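PDB 3QR3: endoglucanase EG-II from Hypocrea jecorina, which probably hydrolyses internal beta-1,4-glucosidic bonds of cellulose, as expected of an endoglucanase whose catalytic domain is a family 5 TIM barrel. Local coordinates for residues N156-T161 against S180-D185; Q131-Y136 against T167-A172; G190-D195 against L214-H219; E306-T309 against S314-D317; K220-D225 against C274-Y279. All coordinates share one frame; numbering follows the deposited sequence.

Contact 1: N156-T161 against S180-D185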
# COMPACT_ATOMS: atom_id res chain seq x y z
N ASN A 156 4.19 10.97 -18.05
CA ASN A 156 3.53 12.26 -18.20
C ASN A 156 2.02 12.06 -18.22
O ASN A 156 1.27 12.73 -17.52
CB ASN A 156 3.98 12.97 -19.48
CG ASN A 156 5.48 13.21 -19.52
OD1 ASN A 156 6.01 14.02 -18.77
ND2 ASN A 156 6.16 12.49 -20.40
N THR A 157 1.59 11.10 -19.04
CA THR A 157 0.17 10.78 -19.10
C THR A 157 -0.33 10.23 -17.77
O THR A 157 -1.40 10.61 -17.30
CB THR A 157 -0.10 9.79 -20.24
OG1 THR A 157 0.51 10.30 -21.43
CG2 THR A 157 -1.59 9.61 -20.46
N TRP A 158 0.45 9.35 -17.14
CA TRP A 158 0.09 8.82 -15.82
C TRP A 158 -0.12 9.93 -14.76
O TRP A 158 -1.11 9.90 -14.02
CB TRP A 158 1.10 7.78 -15.33
CG TRP A 158 0.79 7.22 -13.96
CD1 TRP A 158 1.56 7.32 -12.83
CD2 TRP A 158 -0.38 6.48 -13.57
NE1 TRP A 158 0.94 6.69 -11.78
CE2 TRP A 158 -0.25 6.17 -12.20
CE3 TRP A 158 -1.52 6.06 -14.26
CZ2 TRP A 158 -1.22 5.46 -11.51
CZ3 TRP A 158 -2.49 5.35 -13.56
CH2 TRP A 158 -2.32 5.06 -12.20
N ALA A 159 0.79 10.90 -14.69
CA ALA A 159 0.64 12.01 -13.75
C ALA A 159 -0.67 12.78 -13.94
O ALA A 159 -1.28 13.22 -12.97
CB ALA A 159 1.84 12.97 -13.84
N ALA A 160 -1.07 12.97 -15.20
CA ALA A 160 -2.35 13.60 -15.51
C ALA A 160 -3.50 12.76 -14.96
O ALA A 160 -4.44 13.28 -14.35
CB ALA A 160 -2.50 13.79 -17.02
N THR A 161 -3.43 11.45 -15.19
CA THR A 161 -4.43 10.51 -14.66
C THR A 161 -4.49 10.64 -13.15
O THR A 161 -5.58 10.77 -12.56
CB THR A 161 -4.08 9.06 -15.06
OG1 THR A 161 -4.13 8.94 -16.49
CG2 THR A 161 -5.05 8.04 -14.42
N SER A 180 -2.09 8.90 -1.77
CA SER A 180 -0.81 8.47 -2.31
C SER A 180 -0.61 8.91 -3.75
O SER A 180 -1.55 8.88 -4.54
CB SER A 180 -0.73 6.94 -2.31
OG SER A 180 -0.66 6.42 -1.00
N LEU A 181 0.62 9.30 -4.09
CA LEU A 181 1.00 9.54 -5.48
C LEU A 181 2.04 8.50 -5.90
O LEU A 181 3.20 8.59 -5.51
CB LEU A 181 1.57 10.96 -5.63
CG LEU A 181 0.73 12.12 -5.07
CD1 LEU A 181 1.43 13.46 -5.25
CD2 LEU A 181 -0.66 12.14 -5.73
N PRO A 182 1.62 7.48 -6.68
CA PRO A 182 2.57 6.43 -7.07
C PRO A 182 3.24 6.67 -8.43
O PRO A 182 2.58 7.08 -9.38
CB PRO A 182 1.69 5.20 -7.13
CG PRO A 182 0.37 5.76 -7.69
CD PRO A 182 0.24 7.17 -7.11
N GLY A 183 4.53 6.37 -8.51
CA GLY A 183 5.29 6.58 -9.73
C GLY A 183 5.57 5.32 -10.53
O GLY A 183 5.05 4.24 -10.21
N ASN A 184 6.42 5.46 -11.55
CA ASN A 184 6.77 4.38 -12.48
C ASN A 184 7.75 3.37 -11.87
O ASN A 184 8.07 3.44 -10.69
CB ASN A 184 7.40 5.00 -13.73
CG ASN A 184 6.85 4.43 -15.03
OD1 ASN A 184 6.09 3.45 -15.05
ND2 ASN A 184 7.23 5.05 -16.13
N ASP A 185 8.22 2.44 -12.69
CA ASP A 185 9.20 1.45 -12.24
C ASP A 185 8.75 0.70 -10.99
O ASP A 185 9.53 0.52 -10.05
CB ASP A 185 10.56 2.10 -12.01
CG ASP A 185 11.32 2.35 -13.30
OD1 ASP A 185 11.78 1.37 -13.93
OD2 ASP A 185 11.46 3.53 -13.69
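Trp158 reaches Pro182 from the first turn of helix 155-171, where Thr161 N donates to Thr157 O (3.0 Å), whereas Pro182 lies on extended backbone continuous with strand 179-182. The helix leads into that strand through a short connection, so the contact joins two successive elements of the beta/alpha barrel: a helix of the outer layer and the strand that follows it. A single side chain spans the gap. Trp158 carries CG anti to the backbone N (chi1 179°), which directs the indole from the helix toward the strand and delivers its NE1 to the carbonyl of Pro182. The NE1 to O hydrogen bond is 2.9 Å long and fairly straight, with 154° at the hydrogen. The oxygen lies practically in the indole plane, at the ring edge, although the donor is tilted 27° from the plane of the carbonyl. Beside this bond the proline ring crosses the indole at about a right angle, with Pro182 CG 4.1 Å from Trp158 CZ2. Phe125 of helix 122-136 and Pro150 also touch the tryptophan. Both partners are buried, so the one bond pairs an indole N-H with a peptide oxygen where water has little access; it is likely to fix the rotation of the indole as well, while the proline ring adds only a light apolar touch.

Contact 2: Q131-Y136 against T167-A172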
# COMPACT_ATOMS: atom_id res chain seq x y z
N GLN A 131 -16.28 7.02 -6.25
CA GLN A 131 -17.18 6.25 -5.40
C GLN A 131 -16.56 5.90 -4.05
O GLN A 131 -17.22 6.02 -3.02
CB GLN A 131 -17.62 4.97 -6.11
CG GLN A 131 -18.48 5.24 -7.34
CD GLN A 131 -18.86 3.95 -8.02
OE1 GLN A 131 -19.79 3.27 -7.60
NE2 GLN A 131 -18.13 3.60 -9.07
N LEU A 132 -15.31 5.46 -4.06
CA LEU A 132 -14.62 5.16 -2.81
C LEU A 132 -14.51 6.41 -1.93
O LEU A 132 -14.74 6.36 -0.73
CB LEU A 132 -13.25 4.56 -3.08
CG LEU A 132 -13.30 3.16 -3.70
CD1 LEU A 132 -11.91 2.72 -4.17
CD2 LEU A 132 -13.87 2.19 -2.66
N ALA A 133 -14.17 7.53 -2.55
CA ALA A 133 -14.04 8.79 -1.81
C ALA A 133 -15.37 9.19 -1.20
O ALA A 133 -15.43 9.63 -0.05
CB ALA A 133 -13.53 9.89 -2.74
N SER A 134 -16.45 9.06 -1.96
CA SER A 134 -17.78 9.37 -1.44
C SER A 134 -18.12 8.48 -0.24
O SER A 134 -18.64 8.95 0.77
CB SER A 134 -18.83 9.21 -2.54
OG SER A 134 -20.13 9.46 -2.02
N LYS A 135 -17.81 7.19 -0.36
CA LYS A 135 -18.08 6.27 0.74
C LYS A 135 -17.30 6.66 1.99
O LYS A 135 -17.83 6.63 3.10
CB LYS A 135 -17.72 4.83 0.35
CG LYS A 135 -18.00 3.80 1.45
CD LYS A 135 -17.83 2.37 0.93
CE LYS A 135 -18.30 1.36 1.97
NZ LYS A 135 -19.78 1.37 2.14
N TYR A 136 -16.04 7.04 1.81
CA TYR A 136 -15.14 7.23 2.93
C TYR A 136 -14.89 8.69 3.31
O TYR A 136 -14.06 8.98 4.16
CB TYR A 136 -13.82 6.51 2.65
CG TYR A 136 -14.00 5.01 2.66
CD1 TYR A 136 -14.45 4.37 3.79
CD2 TYR A 136 -13.77 4.25 1.52
CE1 TYR A 136 -14.65 3.01 3.81
CE2 TYR A 136 -13.96 2.87 1.53
CZ TYR A 136 -14.40 2.26 2.68
OH TYR A 136 -14.60 0.89 2.73
N THR A 167 -8.38 15.05 -7.97
CA THR A 167 -9.48 16.00 -8.10
C THR A 167 -10.81 15.32 -7.78
O THR A 167 -11.66 15.89 -7.09
CB THR A 167 -9.53 16.62 -9.50
OG1 THR A 167 -8.26 17.21 -9.78
CG2 THR A 167 -10.63 17.69 -9.58
N ALA A 168 -10.99 14.10 -8.28
CA ALA A 168 -12.23 13.38 -8.03
C ALA A 168 -12.42 13.08 -6.55
O ALA A 168 -13.53 13.19 -6.01
CB ALA A 168 -12.28 12.10 -8.84
N ILE A 169 -11.33 12.71 -5.88
CA ILE A 169 -11.42 12.32 -4.48
C ILE A 169 -11.82 13.53 -3.63
O ILE A 169 -12.68 13.44 -2.77
CB ILE A 169 -10.08 11.75 -3.99
CG1 ILE A 169 -9.79 10.41 -4.68
CG2 ILE A 169 -10.07 11.62 -2.47
CD1 ILE A 169 -8.46 9.81 -4.31
N ARG A 170 -11.19 14.67 -3.90
CA ARG A 170 -11.46 15.90 -3.15
C ARG A 170 -12.88 16.42 -3.43
O ARG A 170 -13.59 16.83 -2.50
CB ARG A 170 -10.42 16.97 -3.48
CG ARG A 170 -8.98 16.64 -3.06
CD ARG A 170 -8.88 16.27 -1.57
NE ARG A 170 -7.48 16.16 -1.15
CZ ARG A 170 -7.05 15.44 -0.11
NH1 ARG A 170 -7.89 14.73 0.63
NH2 ARG A 170 -5.76 15.41 0.17
N ASN A 171 -13.27 16.43 -4.70
CA ASN A 171 -14.61 16.87 -5.10
C ASN A 171 -15.73 16.00 -4.54
O ASN A 171 -16.86 16.45 -4.43
CB ASN A 171 -14.73 16.94 -6.63
CG ASN A 171 -13.98 18.13 -7.23
OD1 ASN A 171 -13.48 19.00 -6.52
ND2 ASN A 171 -13.90 18.15 -8.55
N ALA A 172 -15.41 14.76 -4.20
CA ALA A 172 -16.41 13.85 -3.62
C ALA A 172 -16.59 14.10 -2.12
O ALA A 172 -17.42 13.46 -1.48
CB ALA A 172 -16.02 12.41 -3.87
O HOH W 1 -19.86 12.43 -2.56
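Ala133 of helix 122-136 and Ala172, the residue that follows helix 155-171, meet methyl to methyl, their CB and CB atoms lying 3.7 Å apart. The Ala133 methyl also sits against Ile169, with its CB 3.9 Å from Ile169 CG2. Backbone and methyl meet too: Ala133 CB is 3.7 Å from Ile169 O, and Ala172 CB is 3.9 Å from Ser134 N. With no more than a methyl on Ala133 and on Ala172, the main chains can come close, Ala133 CA being only 5.1 Å from Ile169 CA and Ser134 CA 5.2 Å from Ala172 CA.

The polar link runs through water. At the outer margin one water molecule donates to Ala172 O at 2.9 Å and is hydrogen-bonded to Ser134 OG at 3.0 Å, joining the serine of helix 122-136 to the Ala172 carbonyl on the more exposed side.

These are adjacent helices in the outer layer of the TIM barrel, both seated on the strands inside: Ile169 reaches Phe144 of strand 142-145 and Ile179 of strand 179-182, while Tyr136 packs on Val142 and turns to helix 80-95, where its OH is hydrogen-bonded to Asp87.

Contact 3: G190-D195 against L214-H219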
# COMPACT_ATOMS: atom_id res chain seq x y z
N GLY A 190 14.19 3.62 -5.57
CA GLY A 190 15.48 3.84 -6.23
C GLY A 190 15.38 4.59 -7.56
O GLY A 190 16.31 5.30 -7.94
N ALA A 191 14.26 4.43 -8.25
CA ALA A 191 14.10 5.03 -9.58
C ALA A 191 13.18 6.25 -9.56
O ALA A 191 12.97 6.89 -10.59
CB ALA A 191 13.55 3.99 -10.56
N PHE A 192 12.63 6.55 -8.39
CA PHE A 192 11.55 7.53 -8.27
C PHE A 192 11.93 8.90 -8.83
O PHE A 192 11.13 9.54 -9.51
CB PHE A 192 11.08 7.63 -6.81
CG PHE A 192 9.89 8.53 -6.62
CD1 PHE A 192 8.65 8.17 -7.12
CD2 PHE A 192 10.01 9.72 -5.93
CE1 PHE A 192 7.55 8.99 -6.95
CE2 PHE A 192 8.92 10.55 -5.75
CZ PHE A 192 7.69 10.18 -6.26
N ILE A 193 13.15 9.34 -8.57
CA ILE A 193 13.59 10.64 -9.08
C ILE A 193 14.14 10.51 -10.49
O ILE A 193 13.74 11.24 -11.41
CB ILE A 193 14.64 11.29 -8.16
CG1 ILE A 193 14.03 11.57 -6.79
CG2 ILE A 193 15.19 12.58 -8.78
CD1 ILE A 193 15.07 11.72 -5.68
N SER A 194 15.06 9.56 -10.68
CA SER A 194 15.75 9.43 -11.96
C SER A 194 14.84 9.10 -13.14
O SER A 194 15.14 9.49 -14.26
CB SER A 194 16.88 8.39 -11.86
OG SER A 194 16.35 7.10 -11.60
N ASP A 195 13.73 8.40 -12.92
CA ASP A 195 12.82 8.07 -14.02
C ASP A 195 11.77 9.15 -14.29
O ASP A 195 10.88 8.97 -15.12
CB ASP A 195 12.15 6.68 -13.86
CG ASP A 195 11.01 6.67 -12.84
OD1 ASP A 195 10.61 7.75 -12.34
OD2 ASP A 195 10.50 5.56 -12.54
N LEU A 214 -0.79 15.18 0.12
CA LEU A 214 -0.52 14.40 -1.07
C LEU A 214 0.88 13.86 -0.87
O LEU A 214 1.86 14.61 -0.90
CB LEU A 214 -0.61 15.26 -2.33
CG LEU A 214 -1.95 15.96 -2.60
CD1 LEU A 214 -1.92 16.73 -3.93
CD2 LEU A 214 -3.11 14.96 -2.59
N ILE A 215 0.97 12.56 -0.64
CA ILE A 215 2.19 11.94 -0.17
C ILE A 215 2.76 11.04 -1.24
O ILE A 215 2.02 10.25 -1.83
CB ILE A 215 1.91 11.11 1.10
CG1 ILE A 215 1.13 11.95 2.13
CG2 ILE A 215 3.21 10.52 1.68
CD1 ILE A 215 1.88 13.21 2.60
N PHE A 216 4.05 11.16 -1.52
CA PHE A 216 4.66 10.28 -2.51
C PHE A 216 4.71 8.85 -1.96
O PHE A 216 5.10 8.62 -0.83
CB PHE A 216 6.05 10.77 -2.92
CG PHE A 216 6.02 12.13 -3.61
CD1 PHE A 216 5.35 12.30 -4.82
CD2 PHE A 216 6.68 13.21 -3.05
CE1 PHE A 216 5.33 13.55 -5.45
CE2 PHE A 216 6.66 14.46 -3.68
CZ PHE A 216 5.99 14.63 -4.88
N ASP A 217 4.30 7.89 -2.78
CA ASP A 217 4.16 6.50 -2.33
C ASP A 217 5.23 5.66 -3.03
O ASP A 217 5.17 5.48 -4.24
CB ASP A 217 2.76 6.00 -2.73
CG ASP A 217 2.37 4.70 -2.07
OD1 ASP A 217 3.26 3.85 -1.84
OD2 ASP A 217 1.15 4.51 -1.80
N VAL A 218 6.21 5.15 -2.28
CA VAL A 218 7.25 4.31 -2.89
C VAL A 218 7.29 2.91 -2.30
O VAL A 218 6.78 2.67 -1.21
CB VAL A 218 8.65 4.94 -2.78
CG1 VAL A 218 8.74 6.22 -3.63
CG2 VAL A 218 9.01 5.22 -1.33
N HIS A 219 7.91 1.99 -3.05
CA HIS A 219 8.16 0.62 -2.64
C HIS A 219 9.65 0.35 -2.74
O HIS A 219 10.34 0.95 -3.55
CB HIS A 219 7.44 -0.35 -3.59
CG HIS A 219 5.96 -0.37 -3.43
ND1 HIS A 219 5.17 -1.35 -3.98
CD2 HIS A 219 5.12 0.46 -2.77
CE1 HIS A 219 3.90 -1.12 -3.68
NE2 HIS A 219 3.85 -0.02 -2.94
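Phe192 turns the edge of its ring to the face of Phe216 while offering one of its own faces to Val218. The aromatic pair is an offset edge-to-face one: the ring planes make an angle of 61° and the centroids are 5.4 Å apart. Leading the approach is Phe192 CZ, 3.5 Å from Phe216 CD1 and 3.7 Å from Phe216 CG, with Phe192 CE2 beside it over the Phe216 ring. Because its side chain leaves the backbone pointing away from the N (chi1 -175°), the phenyl group of Phe192 extends from its loop toward the strand. Over one of its faces lies the Val218 methyl CG1, 4.2 Å from the ring centroid and 23° off the ring normal, a CH-pi contact displaced toward the CG side, where Val218 CG1 is 3.9 Å from Phe192 CG. Phe216 and Val218 alternate along strand 214-219 with Asp217, which points away from the loop and is hydrogen-bonded to Ser180 and Thr259 on the two neighbouring strands. In a TIM barrel such alternation separates the outward face, packed against loops and helices, from the interior. Here the loop that follows strand 179-182 lays Phe192 on the outward face. Cutting Phe192 back to an alanine would probably take the aromatic edge from Phe216 and the ring face from the Val218 methyl, opening a gap between loop and strand. Leu201 of helix 197-201 touches both phenylalanines, Leu245 of helix 238-251 touches Phe192, and the ring of Trp248 meets that of Phe216.

Contact 4: E306-T309 against S314-D317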
# COMPACT_ATOMS: atom_id res chain seq x y z
N GLU A 306 4.89 -12.23 6.98
CA GLU A 306 4.92 -11.45 8.21
C GLU A 306 3.70 -11.79 9.05
O GLU A 306 3.40 -11.10 10.02
CB GLU A 306 4.94 -9.95 7.89
CG GLU A 306 6.17 -9.52 7.11
CD GLU A 306 6.19 -8.03 6.83
OE1 GLU A 306 5.23 -7.34 7.22
OE2 GLU A 306 7.16 -7.55 6.21
N THR A 307 2.99 -12.86 8.67
CA THR A 307 1.77 -13.26 9.37
C THR A 307 2.11 -13.85 10.73
O THR A 307 2.91 -14.78 10.82
CB THR A 307 0.99 -14.30 8.57
OG1 THR A 307 0.74 -13.80 7.25
CG2 THR A 307 -0.33 -14.63 9.23
N PRO A 308 1.51 -13.31 11.79
CA PRO A 308 1.76 -13.88 13.12
C PRO A 308 1.04 -15.21 13.26
O PRO A 308 0.10 -15.49 12.51
CB PRO A 308 1.13 -12.85 14.06
CG PRO A 308 0.04 -12.21 13.26
CD PRO A 308 0.51 -12.23 11.82
N THR A 309 1.48 -16.04 14.20
CA THR A 309 0.83 -17.33 14.45
C THR A 309 -0.02 -17.27 15.73
O THR A 309 0.44 -16.80 16.76
CB THR A 309 1.87 -18.45 14.58
OG1 THR A 309 2.62 -18.53 13.36
CG2 THR A 309 1.20 -19.79 14.85
N SER A 314 -2.92 -16.61 21.97
CA SER A 314 -1.65 -15.89 21.90
C SER A 314 -1.15 -15.83 20.47
O SER A 314 -1.29 -16.79 19.72
CB SER A 314 -0.59 -16.57 22.78
OG SER A 314 -0.52 -15.95 24.05
N TRP A 315 -0.55 -14.70 20.11
CA TRP A 315 0.07 -14.57 18.80
C TRP A 315 1.58 -14.53 18.94
O TRP A 315 2.11 -13.96 19.89
CB TRP A 315 -0.39 -13.30 18.10
CG TRP A 315 -1.85 -13.22 17.85
CD1 TRP A 315 -2.80 -12.74 18.71
CD2 TRP A 315 -2.54 -13.60 16.65
NE1 TRP A 315 -4.04 -12.81 18.12
CE2 TRP A 315 -3.91 -13.33 16.86
CE3 TRP A 315 -2.14 -14.14 15.43
CZ2 TRP A 315 -4.88 -13.58 15.89
CZ3 TRP A 315 -3.10 -14.38 14.46
CH2 TRP A 315 -4.46 -14.11 14.70
N THR A 316 2.27 -15.14 17.98
CA THR A 316 3.72 -15.05 17.89
C THR A 316 4.08 -14.49 16.51
O THR A 316 3.55 -14.95 15.50
CB THR A 316 4.39 -16.42 18.06
OG1 THR A 316 3.84 -17.06 19.22
CG2 THR A 316 5.89 -16.27 18.24
N ASP A 317 4.98 -13.51 16.48
CA ASP A 317 5.37 -12.85 15.22
C ASP A 317 6.48 -13.60 14.51
O ASP A 317 7.20 -14.37 15.14
CB ASP A 317 5.84 -11.41 15.49
CG ASP A 317 4.68 -10.48 15.76
OD1 ASP A 317 4.75 -9.71 16.75
OD2 ASP A 317 3.69 -10.53 15.00
O HOH W 2 4.40 -11.52 12.53
O HOH W 3 4.20 -16.33 12.53
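Trp315 holds CG beside its backbone N (chi1 -61°), which brings the indole across Pro308 at a slant, and Asp317 likewise (chi1 -76°) swings its carboxylate back to the proline although the side chain sets out away from the 306-309 segment. Trp315 lies on the second strand of a small antiparallel beta hairpin, strands 309-310 and 315-316, on the surface of the domain, and Asp317 just beyond it. Thr309 and Thr316 form its hydrogen-bonded pair: Thr309 N donates to Thr316 O at 2.7 Å, nearly straight at 166°, and Thr316 N returns a bond of 2.8 Å to Thr309 O. Trp315 CA adds a CA-H...O contact to Thr309 O at 3.0 Å. Pro308 CG touches Trp315 CE3 at 3.6 Å, and the indole stacks on His50 of helix 44-55. A serine in place of Trp315 would probably leave Pro308 without this apolar neighbour and His50 without its stacking partner. Asp317 OD2 is 3.6 Å from Pro308 CB and is hydrogen-bonded to His50 NE2. A water also donates to Asp317 OD2 at 2.8 Å and to Glu306 O at 2.7 Å.

Contact 5: K220-D225 against C274-Y279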
# COMPACT_ATOMS: atom_id res chain seq x y z
N LYS A 220 10.16 -0.57 -1.93
CA LYS A 220 11.55 -0.99 -2.09
C LYS A 220 11.79 -2.31 -1.38
O LYS A 220 11.47 -2.46 -0.20
CB LYS A 220 12.52 0.07 -1.56
CG LYS A 220 13.94 -0.05 -2.13
CD LYS A 220 13.94 0.11 -3.66
CE LYS A 220 15.34 -0.05 -4.25
NZ LYS A 220 15.91 -1.43 -4.04
N TYR A 221 12.36 -3.27 -2.11
CA TYR A 221 12.73 -4.55 -1.53
C TYR A 221 14.24 -4.64 -1.34
O TYR A 221 14.99 -3.75 -1.74
CB TYR A 221 12.16 -5.72 -2.36
CG TYR A 221 10.67 -5.80 -2.17
CD1 TYR A 221 10.13 -6.37 -1.03
CD2 TYR A 221 9.80 -5.24 -3.09
CE1 TYR A 221 8.77 -6.42 -0.82
CE2 TYR A 221 8.44 -5.29 -2.90
CZ TYR A 221 7.93 -5.87 -1.76
OH TYR A 221 6.58 -5.92 -1.55
N LEU A 222 14.67 -5.71 -0.68
CA LEU A 222 16.05 -5.76 -0.20
C LEU A 222 16.84 -6.90 -0.81
O LEU A 222 18.01 -7.08 -0.50
CB LEU A 222 16.08 -5.84 1.34
CG LEU A 222 15.75 -4.55 2.11
CD1 LEU A 222 14.28 -4.14 1.93
CD2 LEU A 222 16.08 -4.71 3.59
N ASP A 223 16.21 -7.65 -1.70
CA ASP A 223 16.92 -8.73 -2.38
C ASP A 223 17.66 -8.22 -3.62
O ASP A 223 17.52 -7.06 -4.01
CB ASP A 223 16.00 -9.92 -2.69
CG ASP A 223 14.78 -9.55 -3.52
OD1 ASP A 223 14.51 -8.34 -3.69
OD2 ASP A 223 14.08 -10.48 -4.00
N SER A 224 18.46 -9.10 -4.22
CA SER A 224 19.38 -8.73 -5.29
C SER A 224 18.75 -8.03 -6.51
O SER A 224 19.40 -7.21 -7.16
CB SER A 224 20.19 -9.95 -5.74
OG SER A 224 19.34 -11.03 -6.09
N ASP A 225 17.49 -8.35 -6.82
CA ASP A 225 16.83 -7.75 -7.98
C ASP A 225 15.63 -6.87 -7.62
O ASP A 225 14.79 -6.59 -8.47
CB ASP A 225 16.40 -8.82 -8.97
CG ASP A 225 15.42 -9.80 -8.37
OD1 ASP A 225 15.13 -9.68 -7.16
OD2 ASP A 225 14.93 -10.69 -9.11
N CYS A 274 16.69 -3.81 9.46
CA CYS A 274 16.78 -2.97 10.63
C CYS A 274 17.58 -1.70 10.32
O CYS A 274 17.24 -0.63 10.78
CB CYS A 274 17.32 -3.73 11.85
SG CYS A 274 16.07 -4.87 12.58
N GLN A 275 18.63 -1.83 9.50
CA GLN A 275 19.37 -0.67 9.02
C GLN A 275 18.47 0.24 8.20
O GLN A 275 18.50 1.45 8.35
CB GLN A 275 20.59 -1.10 8.20
CG GLN A 275 21.65 -1.77 9.05
CD GLN A 275 22.78 -2.36 8.24
OE1 GLN A 275 22.73 -2.42 7.01
NE2 GLN A 275 23.82 -2.82 8.93
N GLN A 276 17.65 -0.35 7.33
CA GLN A 276 16.76 0.43 6.49
C GLN A 276 15.78 1.22 7.34
O GLN A 276 15.61 2.43 7.16
CB GLN A 276 15.99 -0.47 5.52
CG GLN A 276 15.18 0.33 4.49
CD GLN A 276 14.30 -0.54 3.63
OE1 GLN A 276 13.23 -0.99 4.05
NE2 GLN A 276 14.74 -0.78 2.40
N ILE A 277 15.12 0.52 8.26
CA ILE A 277 14.12 1.13 9.13
C ILE A 277 14.75 2.21 10.00
O ILE A 277 14.14 3.25 10.24
CB ILE A 277 13.49 0.06 10.05
CG1 ILE A 277 12.78 -1.00 9.20
CG2 ILE A 277 12.50 0.70 11.01
CD1 ILE A 277 11.74 -0.43 8.27
N GLN A 278 15.96 1.97 10.48
CA GLN A 278 16.62 2.94 11.32
C GLN A 278 16.82 4.25 10.55
O GLN A 278 16.60 5.33 11.08
CB GLN A 278 17.95 2.43 11.86
CG GLN A 278 18.66 3.47 12.72
CD GLN A 278 20.09 3.08 13.07
OE1 GLN A 278 20.60 3.48 14.12
NE2 GLN A 278 20.73 2.31 12.20
N TYR A 279 17.22 4.13 9.28
CA TYR A 279 17.45 5.31 8.47
C TYR A 279 16.15 6.07 8.22
O TYR A 279 16.14 7.31 8.21
CB TYR A 279 18.16 4.98 7.15
CG TYR A 279 18.55 6.24 6.39
CD1 TYR A 279 19.70 6.95 6.72
CD2 TYR A 279 17.75 6.73 5.36
CE1 TYR A 279 20.05 8.11 6.04
CE2 TYR A 279 18.09 7.89 4.66
CZ TYR A 279 19.24 8.58 5.02
OH TYR A 279 19.58 9.72 4.34
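Leu222 and Gln276 bring together a loop and a helix of the TIM barrel: the loop continues strand 214-219, and the helix, 267-281, belongs to the outer layer. Their CA atoms stay 9.1 Å apart, so side chains alone bridge the space.

The direct contact is van der Waals, a leucine methyl against a glutamine amide. Gln276 sends its chain off opposite the backbone N (chi1 -173°) and runs extended toward the loop; the two side chains cross at a slant, with Gln276 CD 4.0 Å from Leu222 CD1. Nothing beyond this packing is supported by the geometry. Phe242 of helix 238-251 and Leu258 of strand 256-261 also touch Gln276, while Leu222 rests on Thr261 and Cys233.

Polar and covalent bonds hold each side separately. Lys220 starts toward the helix but its amine turns away to Asn237 OD1, and the lysine side chain comes within about 3 Å of a bound sulfate, probably from the crystallisation liquor. Cys274 forms a disulfide with Cys324, tying the helix to helix 319-325. Within the helix Gln278 N donates to Cys274 O at 2.9 Å, and in the loop Lys220 NZ makes a weak bond of 3.4 Å to Tyr221 O.

In the fold
From the N terminus, contact 2 opens at 131-136 and contact 1 at 156-161; contact 2 closes at 167-172 before contact 1 closes at 180-185, so the two cross, sharing helix 155-171. The rest follow in series. Contact 3 returns the loop after strand 179-182 onto strand 214-219, beside the strand of contact 1. Contact 5 starts immediately afterwards and closes the longest loop, 48 residues between its segments, at helix 267-281. Contact 4, last, closes a short hairpin beyond the final barrel strand; its centre is about 36 Å from that of contact 1, on the opposite side of the chain's centre. Contacts 1, 3 and 5 thus link successive parts of the barrel.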